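Local coordinates for protein ZmpA Glycopeptidase (Clostridium perfringens, PDB 6XSX) that probably cleaves glycoproteins as a glycopeptidase, this chain being the M60 metalloprotease catalytic module of a larger multidomain protein, at residues A[238-243]-A[285-290]; A[314-319]-A[324-329]; A[320-325]-A[355-360]. All coordinates share one frame; numbering follows the deposited sequence.

Interaction 1: A[238-243]-A[285-290]. With EDO (1,2-ethanediol), chain H.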
loop_
_atom_site.group_PDB
_atom_site.type_symbol
_atom_site.label_atom_id
_atom_site.label_comp_id
_atom_site.label_asym_id
_atom_site.label_seq_id
_atom_site.Cartn_x
_atom_site.Cartn_y
_atom_site.Cartn_z
ATOM N N PHE A 238 -6.695 -12.441 9.790
ATOM C CA PHE A 238 -5.602 -11.572 10.193
ATOM C C PHE A 238 -6.153 -10.246 10.715
ATOM O O PHE A 238 -7.325 -9.927 10.533
ATOM C CB PHE A 238 -4.627 -11.349 9.032
ATOM C CG PHE A 238 -5.188 -10.558 7.873
ATOM C CD1 PHE A 238 -5.190 -9.170 7.892
ATOM C CD2 PHE A 238 -5.661 -11.204 6.738
ATOM C CE1 PHE A 238 -5.678 -8.443 6.814
ATOM C CE2 PHE A 238 -6.144 -10.483 5.658
ATOM C CZ PHE A 238 -6.156 -9.100 5.701
ATOM N N ARG A 239 -5.294 -9.469 11.376
ATOM C CA ARG A 239 -5.652 -8.096 11.686
ATOM C C ARG A 239 -4.469 -7.201 11.333
ATOM O O ARG A 239 -3.430 -7.262 11.986
ATOM C CB ARG A 239 -6.109 -7.924 13.140
ATOM C CG ARG A 239 -6.675 -6.541 13.441
ATOM C CD ARG A 239 -7.078 -6.336 14.897
ATOM N NE ARG A 239 -8.232 -7.146 15.288
ATOM C CZ ARG A 239 -9.495 -6.839 15.005
ATOM N NH1 ARG A 239 -9.770 -5.745 14.319
ATOM N NH2 ARG A 239 -10.479 -7.626 15.401
ATOM N N TYR A 240 -4.631 -6.403 10.268
ATOM C CA TYR A 240 -3.572 -5.494 9.859
ATOM C C TYR A 240 -3.470 -4.416 10.930
ATOM O O TYR A 240 -4.499 -3.973 11.450
ATOM C CB TYR A 240 -3.867 -4.868 8.490
ATOM C CG TYR A 240 -2.682 -4.127 7.917
ATOM C CD1 TYR A 240 -1.793 -4.748 7.047
ATOM C CD2 TYR A 240 -2.411 -2.825 8.298
ATOM C CE1 TYR A 240 -0.686 -4.075 6.549
ATOM C CE2 TYR A 240 -1.308 -2.142 7.818
ATOM C CZ TYR A 240 -0.446 -2.766 6.932
ATOM O OH TYR A 240 0.641 -2.085 6.463
ATOM N N ILE A 241 -2.235 -3.996 11.234
ATOM C CA ILE A 241 -1.978 -3.076 12.335
ATOM C C ILE A 241 -1.219 -1.853 11.826
ATOM O O ILE A 241 -0.154 -1.992 11.219
ATOM C CB ILE A 241 -1.176 -3.777 13.455
ATOM C CG1 ILE A 241 -1.916 -5.003 13.999
ATOM C CG2 ILE A 241 -0.814 -2.787 14.565
ATOM C CD1 ILE A 241 -1.000 -6.081 14.543
ATOM N N SER A 242 -1.780 -0.666 12.102
ATOM C CA SER A 242 -1.057 0.598 12.050
ATOM C C SER A 242 -0.906 1.123 13.476
ATOM O O SER A 242 -1.896 1.278 14.185
ATOM C CB SER A 242 -1.765 1.612 11.181
ATOM O OG SER A 242 -2.202 1.012 9.974
ATOM N N MET A 243 0.330 1.368 13.909
ATOM C CA MET A 243 0.541 1.770 15.292
ATOM C C MET A 243 1.553 2.911 15.367
ATOM O O MET A 243 2.409 3.066 14.496
ATOM C CB MET A 243 1.031 0.594 16.147
ATOM C CG MET A 243 2.367 0.042 15.700
ATOM S SD MET A 243 3.197 -0.979 16.950
ATOM C CE MET A 243 2.353 -2.544 16.736
ATOM N N HIS A 285 4.705 -2.647 1.222
ATOM C CA HIS A 285 5.795 -3.495 1.682
ATOM C C HIS A 285 5.232 -4.748 2.343
ATOM O O HIS A 285 5.817 -5.813 2.231
ATOM C CB HIS A 285 6.642 -2.792 2.752
ATOM C CG HIS A 285 7.676 -1.844 2.253
ATOM N ND1 HIS A 285 8.517 -2.149 1.196
ATOM C CD2 HIS A 285 8.043 -0.621 2.703
ATOM C CE1 HIS A 285 9.337 -1.133 0.991
ATOM N NE2 HIS A 285 9.069 -0.182 1.912
ATOM N N ASN A 286 4.117 -4.598 3.068
ATOM C CA ASN A 286 3.562 -5.694 3.847
ATOM C C ASN A 286 2.864 -6.703 2.940
ATOM O O ASN A 286 2.732 -7.875 3.297
ATOM C CB ASN A 286 2.645 -5.188 4.964
ATOM C CG ASN A 286 3.409 -4.882 6.237
ATOM O OD1 ASN A 286 4.198 -5.703 6.702
ATOM N ND2 ASN A 286 3.177 -3.711 6.809
ATOM N N PHE A 287 2.419 -6.253 1.763
ATOM C CA PHE A 287 1.621 -7.139 0.924
ATOM C C PHE A 287 2.431 -7.981 -0.071
ATOM O O PHE A 287 1.824 -8.753 -0.810
ATOM C CB PHE A 287 0.447 -6.401 0.270
ATOM C CG PHE A 287 -0.815 -6.453 1.091
ATOM C CD1 PHE A 287 -1.735 -7.474 0.913
ATOM C CD2 PHE A 287 -1.066 -5.503 2.070
ATOM C CE1 PHE A 287 -2.888 -7.538 1.686
ATOM C CE2 PHE A 287 -2.216 -5.567 2.839
ATOM C CZ PHE A 287 -3.130 -6.576 2.639
ATOM N N ASP A 288 3.771 -7.871 -0.109
ATOM C CA ASP A 288 4.517 -8.777 -0.983
ATOM C C ASP A 288 5.940 -9.040 -0.494
ATOM O O ASP A 288 6.738 -8.114 -0.358
ATOM C CB ASP A 288 4.500 -8.338 -2.450
ATOM C CG ASP A 288 4.869 -9.442 -3.431
ATOM O OD1 ASP A 288 4.988 -10.618 -3.013
ATOM O OD2 ASP A 288 5.021 -9.123 -4.620
ATOM N N THR A 289 6.255 -10.327 -0.301
ATOM C CA THR A 289 7.573 -10.754 0.141
ATOM C C THR A 289 8.154 -11.775 -0.832
ATOM O O THR A 289 9.156 -12.419 -0.523
ATOM C CB THR A 289 7.524 -11.452 1.508
ATOM O OG1 THR A 289 6.629 -12.565 1.425
ATOM C CG2 THR A 289 7.142 -10.522 2.635
ATOM N N ASN A 290 7.507 -11.937 -1.991
ATOM C CA ASN A 290 7.884 -12.977 -2.937
ATOM C C ASN A 290 9.315 -12.745 -3.437
ATOM O O ASN A 290 9.591 -11.744 -4.101
ATOM C CB ASN A 290 6.872 -13.060 -4.082
ATOM C CG ASN A 290 7.039 -14.275 -4.972
ATOM O OD1 ASN A 290 7.968 -15.069 -4.813
ATOM N ND2 ASN A 290 6.140 -14.417 -5.932
HETATM C C1 EDO H . -3.942 3.673 5.758
HETATM O O1 EDO H . -4.211 4.783 6.622
HETATM C C2 EDO H . -3.619 2.354 6.387
HETATM O O2 EDO H . -2.557 2.364 7.346
#

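Interaction 2: A[314-319]-A[324-329]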
loop_
_atom_site.group_PDB
_atom_site.type_symbol
_atom_site.label_atom_id
_atom_site.label_comp_id
_atom_site.label_asym_id
_atom_site.label_seq_id
_atom_site.Cartn_x
_atom_site.Cartn_y
_atom_site.Cartn_z
ATOM N N SER A 314 0.074 10.908 -9.610
ATOM C CA SER A 314 0.913 9.883 -9.014
ATOM C C SER A 314 2.288 10.445 -8.657
ATOM O O SER A 314 2.699 11.493 -9.154
ATOM C CB SER A 314 1.024 8.657 -9.889
ATOM O OG SER A 314 2.158 8.731 -10.741
ATOM N N ASN A 315 2.989 9.726 -7.776
ATOM C CA ASN A 315 4.330 10.107 -7.367
ATOM C C ASN A 315 5.214 10.261 -8.604
ATOM O O ASN A 315 6.136 11.073 -8.627
ATOM C CB ASN A 315 4.929 9.074 -6.411
ATOM C CG ASN A 315 5.963 9.649 -5.469
ATOM O OD1 ASN A 315 6.148 10.865 -5.400
ATOM N ND2 ASN A 315 6.618 8.778 -4.715
ATOM N N ILE A 316 4.910 9.487 -9.648
ATOM C CA ILE A 316 5.715 9.568 -10.854
ATOM C C ILE A 316 5.568 10.964 -11.471
ATOM O O ILE A 316 6.547 11.524 -11.970
ATOM C CB ILE A 316 5.444 8.394 -11.816
ATOM C CG1 ILE A 316 5.738 7.054 -11.127
ATOM C CG2 ILE A 316 6.265 8.559 -13.083
ATOM C CD1 ILE A 316 5.422 5.824 -11.956
ATOM N N THR A 317 4.364 11.547 -11.392
ATOM C CA THR A 317 4.192 12.940 -11.795
ATOM C C THR A 317 4.853 13.857 -10.767
ATOM O O THR A 317 5.560 14.794 -11.128
ATOM C CB THR A 317 2.718 13.298 -12.018
ATOM O OG1 THR A 317 2.280 12.562 -13.162
ATOM C CG2 THR A 317 2.487 14.780 -12.245
ATOM N N ARG A 318 4.625 13.568 -9.481
ATOM C CA ARG A 318 5.102 14.423 -8.407
ATOM C C ARG A 318 6.621 14.586 -8.504
ATOM O O ARG A 318 7.122 15.688 -8.324
ATOM C CB ARG A 318 4.562 13.934 -7.057
ATOM C CG ARG A 318 4.745 14.908 -5.902
ATOM C CD ARG A 318 3.945 14.539 -4.658
ATOM N NE ARG A 318 4.173 13.194 -4.127
ATOM C CZ ARG A 318 3.349 12.161 -4.304
ATOM N NH1 ARG A 318 3.633 10.982 -3.771
ATOM N NH2 ARG A 318 2.238 12.309 -5.006
ATOM N N GLN A 319 7.346 13.509 -8.839
ATOM C CA GLN A 319 8.796 13.572 -8.973
ATOM C C GLN A 319 9.220 13.975 -10.390
ATOM O O GLN A 319 10.393 13.852 -10.727
ATOM C CB GLN A 319 9.456 12.235 -8.616
ATOM C CG GLN A 319 9.034 11.645 -7.275
ATOM C CD GLN A 319 9.318 12.556 -6.109
ATOM O OE1 GLN A 319 8.412 12.966 -5.385
ATOM N NE2 GLN A 319 10.583 12.895 -5.926
ATOM N N ARG A 324 11.367 13.985 -17.070
ATOM C CA ARG A 324 12.806 14.013 -16.842
ATOM C C ARG A 324 13.478 12.721 -17.308
ATOM O O ARG A 324 14.660 12.727 -17.645
ATOM C CB ARG A 324 13.131 14.184 -15.355
ATOM C CG ARG A 324 13.050 15.618 -14.853
ATOM C CD ARG A 324 13.346 15.662 -13.367
ATOM N NE ARG A 324 13.427 17.050 -12.947
ATOM C CZ ARG A 324 13.802 17.471 -11.738
ATOM N NH1 ARG A 324 14.157 16.602 -10.804
ATOM N NH2 ARG A 324 13.830 18.768 -11.475
ATOM N N ASN A 325 12.733 11.611 -17.299
ATOM C CA ASN A 325 13.351 10.296 -17.323
ATOM C C ASN A 325 12.688 9.388 -18.354
ATOM O O ASN A 325 13.354 8.896 -19.263
ATOM C CB ASN A 325 13.266 9.610 -15.957
ATOM C CG ASN A 325 14.504 9.802 -15.110
ATOM O OD1 ASN A 325 15.355 8.909 -15.050
ATOM N ND2 ASN A 325 14.615 10.953 -14.456
ATOM N N ILE A 326 11.386 9.139 -18.164
ATOM C CA ILE A 326 10.729 7.987 -18.755
ATOM C C ILE A 326 10.439 8.272 -20.223
ATOM O O ILE A 326 10.894 7.539 -21.095
ATOM C CB ILE A 326 9.456 7.607 -17.963
ATOM C CG1 ILE A 326 9.792 7.236 -16.515
ATOM C CG2 ILE A 326 8.700 6.482 -18.664
ATOM C CD1 ILE A 326 8.675 7.464 -15.525
ATOM N N LEU A 327 9.690 9.346 -20.479
ATOM C CA LEU A 327 9.111 9.586 -21.790
ATOM C C LEU A 327 10.182 9.897 -22.835
ATOM O O LEU A 327 10.107 9.357 -23.936
ATOM C CB LEU A 327 8.022 10.661 -21.691
ATOM C CG LEU A 327 6.761 10.215 -20.943
ATOM C CD1 LEU A 327 5.753 11.350 -20.868
ATOM C CD2 LEU A 327 6.135 8.992 -21.609
ATOM N N PRO A 328 11.223 10.717 -22.543
ATOM C CA PRO A 328 12.318 10.922 -23.494
ATOM C C PRO A 328 13.139 9.660 -23.733
ATOM O O PRO A 328 13.766 9.524 -24.781
ATOM C CB PRO A 328 13.246 11.949 -22.827
ATOM C CG PRO A 328 12.416 12.559 -21.725
ATOM C CD PRO A 328 11.404 11.507 -21.313
ATOM N N LYS A 329 13.149 8.743 -22.758
ATOM C CA LYS A 329 13.976 7.552 -22.891
ATOM C C LYS A 329 13.305 6.573 -23.862
ATOM O O LYS A 329 13.972 6.041 -24.750
ATOM C CB LYS A 329 14.317 6.976 -21.511
ATOM C CG LYS A 329 15.070 5.648 -21.492
ATOM C CD LYS A 329 15.184 5.023 -20.103
ATOM C CE LYS A 329 13.864 5.034 -19.350
ATOM N NZ LYS A 329 13.965 4.441 -17.995
#

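Interaction 3: A[320-325]-A[355-360]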
loop_
_atom_site.group_PDB
_atom_site.type_symbol
_atom_site.label_atom_id
_atom_site.label_comp_id
_atom_site.label_asym_id
_atom_site.label_seq_id
_atom_site.Cartn_x
_atom_site.Cartn_y
_atom_site.Cartn_z
ATOM N N ASN A 320 8.278 14.431 -11.227
ATOM C CA ASN A 320 8.590 14.961 -12.550
ATOM C C ASN A 320 9.332 13.937 -13.415
ATOM O O ASN A 320 10.118 14.320 -14.280
ATOM C CB ASN A 320 9.474 16.217 -12.476
ATOM C CG ASN A 320 8.922 17.361 -11.648
ATOM O OD1 ASN A 320 7.718 17.604 -11.623
ATOM N ND2 ASN A 320 9.801 18.101 -10.987
ATOM N N LEU A 321 9.091 12.639 -13.187
ATOM C CA LEU A 321 9.899 11.599 -13.806
ATOM C C LEU A 321 9.415 11.267 -15.217
ATOM O O LEU A 321 10.192 10.779 -16.034
ATOM C CB LEU A 321 9.901 10.346 -12.924
ATOM C CG LEU A 321 10.648 10.477 -11.595
ATOM C CD1 LEU A 321 10.642 9.152 -10.845
ATOM C CD2 LEU A 321 12.082 10.956 -11.813
ATOM N N TRP A 322 8.125 11.484 -15.490
ATOM C CA TRP A 322 7.625 11.266 -16.839
ATOM C C TRP A 322 8.482 12.067 -17.817
ATOM O O TRP A 322 8.996 11.506 -18.787
ATOM C CB TRP A 322 6.146 11.646 -16.970
ATOM C CG TRP A 322 5.162 10.832 -16.181
ATOM C CD1 TRP A 322 4.297 11.302 -15.232
ATOM C CD2 TRP A 322 4.888 9.423 -16.303
ATOM N NE1 TRP A 322 3.504 10.295 -14.757
ATOM C CE2 TRP A 322 3.842 9.127 -15.395
ATOM C CE3 TRP A 322 5.407 8.389 -17.095
ATOM C CZ2 TRP A 322 3.324 7.839 -15.251
ATOM C CZ3 TRP A 322 4.890 7.117 -16.953
ATOM C CH2 TRP A 322 3.861 6.849 -16.043
ATOM N N GLU A 323 8.663 13.360 -17.514
ATOM C CA GLU A 323 9.330 14.291 -18.414
ATOM C C GLU A 323 10.856 14.212 -18.286
ATOM O O GLU A 323 11.565 14.377 -19.279
ATOM C CB GLU A 323 8.802 15.719 -18.222
ATOM C CG GLU A 323 7.339 15.903 -18.627
ATOM C CD GLU A 323 7.013 15.641 -20.094
ATOM O OE1 GLU A 323 7.743 16.144 -20.956
ATOM O OE2 GLU A 323 6.022 14.935 -20.382
ATOM N N ARG A 324 11.367 13.985 -17.070
ATOM C CA ARG A 324 12.806 14.013 -16.842
ATOM C C ARG A 324 13.478 12.721 -17.308
ATOM O O ARG A 324 14.660 12.727 -17.645
ATOM C CB ARG A 324 13.131 14.184 -15.355
ATOM C CG ARG A 324 13.050 15.618 -14.853
ATOM C CD ARG A 324 13.346 15.662 -13.367
ATOM N NE ARG A 324 13.427 17.050 -12.947
ATOM C CZ ARG A 324 13.802 17.471 -11.738
ATOM N NH1 ARG A 324 14.157 16.602 -10.804
ATOM N NH2 ARG A 324 13.830 18.768 -11.475
ATOM N N ASN A 325 12.733 11.611 -17.299
ATOM C CA ASN A 325 13.351 10.296 -17.323
ATOM C C ASN A 325 12.688 9.388 -18.354
ATOM O O ASN A 325 13.354 8.896 -19.263
ATOM C CB ASN A 325 13.266 9.610 -15.957
ATOM C CG ASN A 325 14.504 9.802 -15.110
ATOM O OD1 ASN A 325 15.355 8.909 -15.050
ATOM N ND2 ASN A 325 14.615 10.953 -14.456
ATOM N N LEU A 355 5.515 -1.072 -15.583
ATOM C CA LEU A 355 4.427 -1.853 -15.013
ATOM C C LEU A 355 3.247 -0.929 -14.724
ATOM O O LEU A 355 2.098 -1.291 -14.962
ATOM C CB LEU A 355 4.912 -2.548 -13.734
ATOM C CG LEU A 355 5.971 -3.636 -13.945
ATOM C CD1 LEU A 355 6.555 -4.101 -12.617
ATOM C CD2 LEU A 355 5.410 -4.818 -14.715
ATOM N N TRP A 356 3.548 0.261 -14.200
ATOM C CA TRP A 356 2.524 1.258 -13.932
ATOM C C TRP A 356 1.797 1.639 -15.226
ATOM O O TRP A 356 0.571 1.768 -15.245
ATOM C CB TRP A 356 3.133 2.474 -13.222
ATOM C CG TRP A 356 2.132 3.548 -12.920
ATOM C CD1 TRP A 356 2.164 4.846 -13.340
ATOM C CD2 TRP A 356 0.922 3.405 -12.153
ATOM N NE1 TRP A 356 1.079 5.527 -12.858
ATOM C CE2 TRP A 356 0.289 4.666 -12.144
ATOM C CE3 TRP A 356 0.314 2.343 -11.468
ATOM C CZ2 TRP A 356 -0.919 4.888 -11.480
ATOM C CZ3 TRP A 356 -0.886 2.562 -10.816
ATOM C CH2 TRP A 356 -1.491 3.820 -10.822
ATOM N N GLN A 357 2.566 1.812 -16.309
ATOM C CA GLN A 357 2.022 2.154 -17.617
ATOM C C GLN A 357 1.023 1.100 -18.091
ATOM O O GLN A 357 -0.032 1.449 -18.620
ATOM C CB GLN A 357 3.137 2.299 -18.653
ATOM C CG GLN A 357 4.008 3.524 -18.440
ATOM C CD GLN A 357 5.001 3.708 -19.558
ATOM O OE1 GLN A 357 5.684 2.772 -19.963
ATOM N NE2 GLN A 357 5.089 4.932 -20.063
ATOM N N LEU A 358 1.375 -0.183 -17.933
ATOM C CA LEU A 358 0.484 -1.271 -18.319
ATOM C C LEU A 358 -0.797 -1.224 -17.489
ATOM O O LEU A 358 -1.856 -1.577 -17.995
ATOM C CB LEU A 358 1.192 -2.624 -18.174
ATOM C CG LEU A 358 2.407 -2.837 -19.081
ATOM C CD1 LEU A 358 3.114 -4.156 -18.775
ATOM C CD2 LEU A 358 2.031 -2.761 -20.558
ATOM N N GLN A 359 -0.693 -0.766 -16.231
ATOM C CA GLN A 359 -1.830 -0.678 -15.323
ATOM C C GLN A 359 -2.694 0.538 -15.667
ATOM O O GLN A 359 -3.913 0.496 -15.527
ATOM C CB GLN A 359 -1.363 -0.622 -13.867
ATOM C CG GLN A 359 -2.489 -0.460 -12.851
ATOM C CD GLN A 359 -3.407 -1.660 -12.758
ATOM O OE1 GLN A 359 -3.085 -2.758 -13.201
ATOM N NE2 GLN A 359 -4.579 -1.452 -12.193
ATOM N N LEU A 360 -2.061 1.618 -16.128
ATOM C CA LEU A 360 -2.813 2.767 -16.616
ATOM C C LEU A 360 -3.617 2.343 -17.850
ATOM O O LEU A 360 -4.769 2.736 -18.013
ATOM C CB LEU A 360 -1.839 3.904 -16.953
ATOM C CG LEU A 360 -1.221 4.647 -15.764
ATOM C CD1 LEU A 360 -0.050 5.510 -16.232
ATOM C CD2 LEU A 360 -2.253 5.536 -15.084
#

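Interaction 1: A[238-243]-A[285-290]
The phenolic oxygen of Y240 is gripped from two directions, by the side-chain amide of N286 across the contact and by the hydroxyl of T260 on the neighbouring strand 259-262. N286 ND2 donates to Y240 OH at 3.0 Å, with an N-H...O angle of 149°; the oxygen lies somewhat off the amide plane, and that plane stands almost perpendicular to the phenol ring. Both remaining polar positions of N286 are also used: ND2 gives a further hydrogen bond to I259 O, and OD1 accepts from G258 N. With three bonds on one amide, its rotation is settled, nitrogen toward the tyrosine and oxygen toward the backbone of G258.

Y240 reaches this position because its CG lies anti to the backbone N (chi1 -169°), which carries the ring off strand 240-244 toward the end of helix 277-286. Apolar contacts accompany the hydrogen bond. Y240 CE1 stands 3.9 Å from N286 CB and 4.3 Å from F287 CE2, the phenylalanine meeting the tyrosine ring obliquely. Helix 206-224 closes this region, with I217 against Y240 and M221 against both F238 and F287.

Further along the strand, S242 OG and O2 of a 1,2-ethanediol molecule, probably from the crystallisation liquor, share a hydrogen bond of 3.0 Å. Past the helix, D288 OD1 accepts from N290 N, forming an Asx turn.

H285, just before N286, is the last residue of an HExxH pattern, consistent with the zinc-binding helix of a gluzincin-type protease, although no metal is bound to it here. The buried hydroxyl-amide network thus ties the C-terminal end of that probable active-site helix to two strands of the large mixed sheet.

Interaction 2: A[314-319]-A[324-329]
I316 and I326 make the tight part of this contact through a single pair of methyl groups, I316 CG2 meeting I326 CD1 at 3.6 Å. The two side chains cross at about a right angle. In I316 the touching branch is the short one, CG2, set anti to the backbone N while CG1 turns beside that nitrogen (chi1 -59°); in I326 it is the far end of the long branch that reaches across. Both residues are buried, and the hydrophobic layer continues past them: W356 and L304 pack on I316, and A353 of helix 347-361 packs on I326.

Toward solvent the backbones stay as near, but the side-chain contact thins out. R324 is exposed, and its aliphatic CD comes only within 4.4 Å of Q319 O, a loose brush at the margin of the interface. The long side chain of R324 runs extended along the outside.

The start of helix 315-318 is fixed by polar groups. S314 stands at its N-cap, its OG accepting a weak bond from I316 N at 3.1 Å. D436 OD2 is hydrogen-bonded to both S314 OG and T317 OG1, while E307 receives N315 N and forms a salt bridge with R318 NH2. Within helix 321-331 a wider pi-type turn spans 324-326, and P328, whose nitrogen has no hydrogen to give, marks a kink.

The two segments thus form a helix-helix corner in the helical part of the M60 peptidase module, the short helix 315-318 ending in a Schellman motif just before helix 321-331.

Interaction 3: A[320-325]-A[355-360]
Helix segments 321-325 and 355-360 run far from parallel, their N-to-C directions 131° apart and their axes approaching no closer than 14.5 Å, so large side chains must bridge the gap. W322 does most of this. Its CG lies anti to the carbonyl carbon and beside the backbone N (chi1 -65°), which swings the six-membered ring out toward the opposite helix, where it meets W356, Q357 and L360.

The two indoles meet rim to rim, neither lying over the face of the other. W322 CZ2 is 3.7 Å from W356 CD1, and the centroids of the six-membered ring of W322 and the five-membered ring of W356 are 6.0 Å apart. The planes of these rings are inclined by 28°. Both indole nitrogens find the same carboxylate: W322 NE1 donates to D436 OD2 and W356 NE1 to D436 OD1. The D436 carboxylate, one oxygen to each indole N-H, thus fixes the two rings relative to each other, and the two N-H groups probably stabilise its negative charge.

Q357 lies alongside W322 in the reverse direction, its chain extended beyond CG. Its CG is 4.0 Å from W322 CZ3 and its NE2 3.8 Å from the same carbon, with amide and ring planes not far from parallel. The polar atoms of this amide are satisfied outside the two segments: OE1 accepts from H409 NE2, and NE2 donates to the carbonyls of W432 and A434. L360 completes the set, placing CD1 4.1 Å from W322 CH2, while its CG sits 3.8 Å above one face of the W356 ring, offset toward the rim.

At the start of the first helix N320, with positive phi, is the C-prime residue of a Schellman motif closing helix 315-318. The contact joins helices 321-331 and 347-361 of the helical part of the M60 peptidase module through two tryptophans bonded to one aspartate.

In the fold
Along the chain, interaction 1 is complete before interactions 2 and 3 begin, and all three belong to the M60 peptidase module. Interaction 1 lies near the middle of the chain, joining the mixed sheet to the helix that carries the HExxH pattern. The other two are in the helical region, their centres about 28 and 26 Å from that of interaction 1. Interactions 2 and 3 have centres about 5 Å apart and share R324 and N325; helix 321-331 packs on both helix 315-318 and helix 347-361, and I316 reaches W322 and W356 alike. D436 serves both. Interaction 1 thus ties the sheet to the probable metal-binding helix, whereas interactions 2 and 3 hold together one separate helical cluster.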